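Local coordinates for protein fructose-bisphosphate aldolase (Plasmodium falciparum, PDB 4TR9) that belongs to the class I fructose-bisphosphate aldolase family and folds as a TIM barrel, an enzyme scaffold built of parallel strands and surrounding helices, at residues L55-I59 against E60-S64; F85-T88 against L89-N93. All coordinates share one frame; numbering follows the deposited sequence. Where two conformers were deposited one is given.

Interaction 1: L55-I59 against E60-S64; sequences LENTI and ENRAS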
ATOM      1  N   LEU A  55      35.673 -11.899 -32.916  1.00 79.92           N
ATOM      2  CA  LEU A  55      34.911 -11.445 -34.070  1.00 73.67           C
ATOM      3  C   LEU A  55      34.583  -9.964 -33.934  1.00 78.74           C
ATOM      4  O   LEU A  55      34.184  -9.507 -32.863  1.00 84.95           O
ATOM      5  CB  LEU A  55      33.630 -12.267 -34.218  1.00 64.56           C
ATOM      6  CG  LEU A  55      32.678 -11.886 -35.352  1.00 65.80           C
ATOM      7  CD1 LEU A  55      33.353 -12.064 -36.702  1.00 68.51           C
ATOM      8  CD2 LEU A  55      31.401 -12.710 -35.269  1.00 54.04           C
ATOM      9  N   GLU A  56      34.756  -9.215 -35.017  1.00 75.17           N
ATOM     10  CA  GLU A  56      34.484  -7.783 -35.000  1.00 78.18           C
ATOM     11  C   GLU A  56      32.981  -7.517 -34.934  1.00 73.06           C
ATOM     12  O   GLU A  56      32.192  -8.180 -35.610  1.00 66.61           O
ATOM     13  CB  GLU A  56      35.102  -7.098 -36.226  1.00 81.61           C
ATOM     14  CG  GLU A  56      34.610  -7.605 -37.580  1.00 91.08           C
ATOM     15  CD  GLU A  56      35.301  -8.881 -38.038  1.00 89.98           C
ATOM     16  OE1 GLU A  56      35.921  -9.568 -37.199  1.00 90.44           O
ATOM     17  OE2 GLU A  56      35.228  -9.194 -39.246  1.00 89.23           O
ATOM     18  N   ASN A  57      32.589  -6.552 -34.108  1.00 76.34           N
ATOM     19  CA  ASN A  57      31.178  -6.232 -33.923  1.00 69.47           C
ATOM     20  C   ASN A  57      30.673  -5.239 -34.964  1.00 69.26           C
ATOM     21  O   ASN A  57      30.506  -4.052 -34.678  1.00 72.39           O
ATOM     22  CB  ASN A  57      30.938  -5.680 -32.515  1.00 69.97           C
ATOM     23  CG  ASN A  57      29.463  -5.479 -32.210  1.00 67.86           C
ATOM     24  OD1 ASN A  57      28.599  -6.108 -32.822  1.00 64.74           O
ATOM     25  ND2 ASN A  57      29.170  -4.599 -31.260  1.00 68.53           N
ATOM     26  N   THR A  58      30.433  -5.732 -36.173  1.00 67.57           N
ATOM     27  CA  THR A  58      29.901  -4.903 -37.247  1.00 65.00           C
ATOM     28  C   THR A  58      28.411  -5.165 -37.433  1.00 62.86           C
ATOM     29  O   THR A  58      27.862  -6.100 -36.853  1.00 58.78           O
ATOM     30  CB  THR A  58      30.631  -5.163 -38.575  1.00 69.77           C
ATOM     31  OG1 THR A  58      30.407  -6.515 -38.991  1.00 67.18           O
ATOM     32  CG2 THR A  58      32.125  -4.925 -38.414  1.00 76.06           C
ATOM     33  N   ILE A  59      27.760  -4.336 -38.241  1.00 69.37           N
ATOM     34  CA  ILE A  59      26.339  -4.507 -38.513  1.00 64.54           C
ATOM     35  C   ILE A  59      26.124  -5.718 -39.422  1.00 61.62           C
ATOM     36  O   ILE A  59      25.071  -6.355 -39.388  1.00 58.78           O
ATOM     37  CB  ILE A  59      25.725  -3.237 -39.151  1.00 66.90           C
ATOM     38  CG1 ILE A  59      24.208  -3.384 -39.305  1.00 64.08           C
ATOM     39  CG2 ILE A  59      26.387  -2.921 -40.485  1.00 72.02           C
ATOM     40  CD1 ILE A  59      23.539  -2.188 -39.947  1.00 73.33           C
ATOM     41  N   GLU A  60      27.139  -6.045 -40.217  1.00 66.94           N
ATOM     42  CA  GLU A  60      27.075  -7.206 -41.097  1.00 66.27           C
ATOM     43  C   GLU A  60      27.122  -8.499 -40.294  1.00 59.73           C
ATOM     44  O   GLU A  60      26.416  -9.457 -40.605  1.00 56.42           O
ATOM     45  CB  GLU A  60      28.216  -7.181 -42.119  1.00 75.47           C
ATOM     46  CG  GLU A  60      28.018  -6.199 -43.268  1.00 76.01           C
ATOM     47  CD  GLU A  60      28.251  -4.757 -42.861  1.00 89.47           C
ATOM     48  OE1 GLU A  60      28.904  -4.528 -41.821  1.00 91.82           O
ATOM     49  OE2 GLU A  60      27.784  -3.851 -43.582  1.00 91.69           O
ATOM     50  N   ASN A  61      27.957  -8.522 -39.260  1.00 63.44           N
ATOM     51  CA  ASN A  61      28.101  -9.706 -38.421  1.00 59.36           C
ATOM     52  C   ASN A  61      26.881  -9.944 -37.538  1.00 52.50           C
ATOM     53  O   ASN A  61      26.472 -11.088 -37.333  1.00 51.33           O
ATOM     54  CB  ASN A  61      29.355  -9.598 -37.554  1.00 63.90           C
ATOM     55  CG  ASN A  61      30.631  -9.683 -38.365  1.00 68.35           C
ATOM     56  OD1 ASN A  61      30.634 -10.192 -39.486  1.00 71.10           O
ATOM     57  ND2 ASN A  61      31.726  -9.191 -37.799  1.00 73.70           N
ATOM     58  N   ARG A  62      26.306  -8.866 -37.015  1.00 53.03           N
ATOM     59  CA  ARG A  62      25.096  -8.969 -36.209  1.00 54.68           C
ATOM     60  C   ARG A  62      23.945  -9.497 -37.056  1.00 48.66           C
ATOM     61  O   ARG A  62      23.169 -10.341 -36.610  1.00 41.35           O
ATOM     62  CB  ARG A  62      24.727  -7.616 -35.597  1.00 55.75           C
ATOM     63  CG  ARG A  62      25.714  -7.114 -34.557  1.00 62.21           C
ATOM     64  CD  ARG A  62      25.149  -5.931 -33.787  1.00 64.93           C
ATOM     65  NE  ARG A  62      24.860  -4.795 -34.656  1.00 68.42           N
ATOM     66  CZ  ARG A  62      25.717  -3.810 -34.904  1.00 75.76           C
ATOM     67  NH1 ARG A  62      25.371  -2.814 -35.707  1.00 79.47           N
ATOM     68  NH2 ARG A  62      26.920  -3.821 -34.347  1.00 77.32           N
ATOM     69  N   ALA A  63      23.848  -8.998 -38.282  1.00 56.40           N
ATOM     70  CA  ALA A  63      22.837  -9.470 -39.218  1.00 58.77           C
ATOM     71  C   ALA A  63      23.089 -10.929 -39.585  1.00 55.34           C
ATOM     72  O   ALA A  63      22.163 -11.739 -39.607  1.00 50.09           O
ATOM     73  CB  ALA A  63      22.820  -8.603 -40.466  1.00 60.81           C
ATOM     74  N   SER A  64      24.348 -11.257 -39.860  1.00 60.72           N
ATOM     75  CA  SER A  64      24.728 -12.613 -40.243  1.00 53.18           C
ATOM     76  C   SER A  64      24.441 -13.617 -39.131  1.00 48.42           C
ATOM     77  O   SER A  64      23.971 -14.725 -39.391  1.00 44.25           O
ATOM     78  CB  SER A  64      26.210 -12.667 -40.620  1.00 52.01           C
ATOM     79  OG  SER A  64      26.497 -11.793 -41.697  1.00 65.48           O
TER
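Thr58 OG1 accepts the backbone N-H of Asn61 at 3.2 Å between OG1 and N, and this bond caps the first turn of helix 59-70. With chi1 at 64°, OG1 stands between the backbone N and the carbonyl carbon of its own residue, from where it faces the backbone N-H of Asn61; a short hydroxyl side chain suits such a place. Asn61 reaches back in turn, its ND2 donating to Glu56 O. The modelled separation of 2.5 Å between ND2 and O is too short to be taken literally, so the strength of this bond is doubtful. Leu55 CD1 packs on the same amide, 3.5 Å from Asn61 ND2. This is the N-cap of a helix, Thr58 being the cap residue, with the regular bonds beginning at once: Arg62 N to Thr58 O and Ala63 N to Ile59 O. Arg62 folds back along the turn, bent at chi3 (-61°), to lay one guanidinium face over Thr58 O and Ile59 CA. Its NH2 donates to Asn57 OD1 over 3.2 Å; the oxygen lies near the guanidinium plane, but the donor sits 60° out of the amide plane. NE of the same arginine is taken up by Glu87, while Asn57 ND2 makes a weak bond to Thr43 O, tying the loop to helix 43-52.

Interaction 2: F85-T88 against L89-N93; sequences FEET and LFQKN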
ATOM      1  N   PHE A  85      15.999  -7.412 -30.902  1.00 44.10           N
ATOM      2  CA  PHE A  85      16.382  -6.045 -30.581  1.00 47.66           C
ATOM      3  C   PHE A  85      15.779  -5.137 -31.646  1.00 48.99           C
ATOM      4  O   PHE A  85      15.387  -5.614 -32.713  1.00 44.45           O
ATOM      5  CB  PHE A  85      17.905  -5.899 -30.522  1.00 53.67           C
ATOM      6  CG  PHE A  85      18.372  -4.588 -29.953  1.00 62.62           C
ATOM      7  CD1 PHE A  85      18.319  -4.352 -28.588  1.00 64.87           C
ATOM      8  CD2 PHE A  85      18.873  -3.596 -30.780  1.00 66.22           C
ATOM      9  CE1 PHE A  85      18.750  -3.148 -28.060  1.00 66.18           C
ATOM     10  CE2 PHE A  85      19.307  -2.390 -30.258  1.00 71.89           C
ATOM     11  CZ  PHE A  85      19.245  -2.166 -28.897  1.00 71.80           C
ATOM     12  N   GLU A  86      15.695  -3.841 -31.358  1.00 52.46           N
ATOM     13  CA  GLU A  86      15.084  -2.884 -32.278  1.00 55.95           C
ATOM     14  C   GLU A  86      15.722  -2.922 -33.667  1.00 55.02           C
ATOM     15  O   GLU A  86      15.024  -2.881 -34.680  1.00 51.11           O
ATOM     16  CB  GLU A  86      15.171  -1.465 -31.710  1.00 59.96           C
ATOM     17  CG  GLU A  86      14.570  -0.402 -32.617  1.00 66.98           C
ATOM     18  CD  GLU A  86      14.711   0.998 -32.054  1.00 78.01           C
ATOM     19  OE1 GLU A  86      15.105   1.131 -30.877  1.00 84.88           O
ATOM     20  OE2 GLU A  86      14.430   1.967 -32.791  1.00 81.71           O
ATOM     21  N   GLU A  87      17.048  -3.008 -33.701  1.00 51.17           N
ATOM     22  CA  GLU A  87      17.791  -3.064 -34.955  1.00 51.37           C
ATOM     23  C   GLU A  87      17.413  -4.279 -35.797  1.00 47.94           C
ATOM     24  O   GLU A  87      17.159  -4.162 -36.995  1.00 50.75           O
ATOM     25  CB  GLU A  87      19.294  -3.075 -34.676  1.00 59.09           C
ATOM     26  CG  GLU A  87      20.146  -3.493 -35.863  1.00 65.45           C
ATOM     27  CD  GLU A  87      21.588  -3.760 -35.477  1.00 72.89           C
ATOM     28  OE1 GLU A  87      22.048  -3.193 -34.464  1.00 79.45           O
ATOM     29  OE2 GLU A  87      22.257  -4.544 -36.182  1.00 76.83           O
ATOM     30  N   THR A  88      17.378  -5.444 -35.156  1.00 56.33           N
ATOM     31  CA  THR A  88      17.117  -6.704 -35.844  1.00 51.14           C
ATOM     32  C   THR A  88      15.722  -6.743 -36.464  1.00 49.66           C
ATOM     33  O   THR A  88      15.525  -7.323 -37.532  1.00 48.88           O
ATOM     34  CB  THR A  88      17.277  -7.902 -34.884  1.00 47.36           C
ATOM     35  OG1 THR A  88      18.550  -7.825 -34.230  1.00 52.16           O
ATOM     36  CG2 THR A  88      17.181  -9.217 -35.641  1.00 47.70           C
ATOM     37  N   LEU A  89      14.762  -6.114 -35.792  1.00 45.99           N
ATOM     38  CA  LEU A  89      13.376  -6.099 -36.249  1.00 43.11           C
ATOM     39  C   LEU A  89      13.233  -5.472 -37.636  1.00 51.60           C
ATOM     40  O   LEU A  89      12.422  -5.919 -38.447  1.00 53.24           O
ATOM     41  CB  LEU A  89      12.496  -5.354 -35.243  1.00 42.22           C
ATOM     42  CG  LEU A  89      11.002  -5.275 -35.562  1.00 43.04           C
ATOM     43  CD1 LEU A  89      10.400  -6.667 -35.653  1.00 44.81           C
ATOM     44  CD2 LEU A  89      10.277  -4.443 -34.517  1.00 43.16           C
ATOM     45  N   PHE A  90      14.027  -4.440 -37.904  1.00 44.53           N
ATOM     46  CA  PHE A  90      13.977  -3.752 -39.191  1.00 52.07           C
ATOM     47  C   PHE A  90      15.213  -4.054 -40.031  1.00 58.99           C
ATOM     48  O   PHE A  90      15.703  -3.189 -40.759  1.00 63.32           O
ATOM     49  CB  PHE A  90      13.851  -2.239 -38.989  1.00 53.53           C
ATOM     50  CG  PHE A  90      12.694  -1.835 -38.123  1.00 51.00           C
ATOM     51  CD1 PHE A  90      11.451  -1.581 -38.677  1.00 50.60           C
ATOM     52  CD2 PHE A  90      12.851  -1.699 -36.753  1.00 51.31           C
ATOM     53  CE1 PHE A  90      10.384  -1.205 -37.883  1.00 47.96           C
ATOM     54  CE2 PHE A  90      11.789  -1.324 -35.952  1.00 49.32           C
ATOM     55  CZ  PHE A  90      10.554  -1.077 -36.518  1.00 47.47           C
ATOM     56  N   GLN A  91      15.713  -5.281 -39.935  1.00 47.30           N
ATOM     57  CA  GLN A  91      16.957  -5.646 -40.604  1.00 51.58           C
ATOM     58  C   GLN A  91      16.751  -6.748 -41.642  1.00 57.91           C
ATOM     59  O   GLN A  91      15.832  -7.557 -41.529  1.00 56.28           O
ATOM     60  CB  GLN A  91      17.998  -6.083 -39.570  1.00 46.91           C
ATOM     61  CG  GLN A  91      19.436  -6.013 -40.057  1.00 55.72           C
ATOM     62  CD  GLN A  91      20.432  -6.359 -38.969  1.00 57.70           C
ATOM     63  OE1 GLN A  91      20.123  -7.111 -38.045  1.00 54.34           O
ATOM     64  NE2 GLN A  91      21.634  -5.804 -39.071  1.00 72.15           N
ATOM     65  N   LYS A  92      17.616  -6.767 -42.652  1.00 49.45           N
ATOM     66  CA  LYS A  92      17.550  -7.781 -43.698  0.52 50.44           C
ATOM     67  C   LYS A  92      18.908  -8.459 -43.880  1.00 51.46           C
ATOM     68  O   LYS A  92      19.954  -7.835 -43.702  1.00 59.65           O
ATOM     69  CB  LYS A  92      17.065  -7.157 -45.014  0.52 59.64           C
ATOM     70  CG  LYS A  92      17.991  -7.350 -46.205  0.52 67.55           C
ATOM     71  CD  LYS A  92      18.916  -6.159 -46.403  0.52 77.06           C
ATOM     72  CE  LYS A  92      18.141  -4.926 -46.836  0.52 80.08           C
ATOM     73  NZ  LYS A  92      17.437  -5.142 -48.129  0.52 87.23           N
ATOM     74  N   ASN A  93      18.883  -9.745 -44.226  1.00 46.20           N
ATOM     75  CA  ASN A  93      20.112 -10.519 -44.398  1.00 56.97           C
ATOM     76  C   ASN A  93      20.798 -10.288 -45.745  1.00 68.83           C
ATOM     77  O   ASN A  93      20.575  -9.272 -46.402  1.00 74.81           O
ATOM     78  CB  ASN A  93      19.823 -12.013 -44.219  1.00 53.88           C
ATOM     79  CG  ASN A  93      18.712 -12.513 -45.130  1.00 58.13           C
ATOM     80  OD1 ASN A  93      18.371 -11.877 -46.128  1.00 59.75           O
ATOM     81  ND2 ASN A  93      18.146 -13.663 -44.788  1.00 50.46           N
TER
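Leu89 N donates to Phe85 O at 3.2 Å, N to O, closing a single helical turn that begins right after strand 79-84. The next bonds span three residues instead of four. Phe90 N reaches Glu87 O only weakly, and Gln91 N meets Thr88 O at 3.2 Å with the donor well above the carbonyl plane, 69° out of it. The turn therefore tightens toward 3-10 spacing before the chain leaves the helix. Gln91 then leans back over the turn: its CB lies 3.3 Å from Glu87 O, and its NE2 comes within 3.2 Å of Glu87 OE2, carboxylate and amide planes standing nearly perpendicular. Both chains are extended beyond CG and run at a slant to each other, which brings OE2 and NE2 close. The same OE2 is engaged by Arg62 of helix 59-70. Gln91 OE1, by contrast, is buried without a polar partner in the model, which probably carries some energetic cost. On another part of the turn, Phe90 sets its ring edge against Glu86 O, CD2 lying 3.2 Å from that oxygen, where the positive rim of an aromatic suits a carbonyl. Leu89 CG lies over one face of the same ring, offset toward the rim, and the two hydrophobic side chains pack on helix 136-146, Leu89 on Tyr143 and both on Ala146. Such a short helical turn, following a barrel strand and leading toward helix 99-105, belongs to a beta-alpha connection of the TIM barrel.

Along the chain, interaction 1 closes before interaction 2 opens, and strand 79-84 runs between them; their centres are about 12 Å apart on the same side of the chain's centre. Interaction 1 starts helix 59-70 at the surface, whereas interaction 2 follows the strand as a partly buried turn. They meet directly: Arg62 NE and Glu87 OE2 form a salt bridge of 3.0 Å, and Ala63 CB packs 3.3 Å from Gln91 NE2. The start of the helix before the strand is thereby joined to the turn after it. The bound N'-[(E)-(2,4-dichlorophenyl)methylidene]-3,4-dihydroxybenzohydrazide lies nearer interaction 2, about 7 Å from the Phe85 side chain and about 12 Å from that of Arg62.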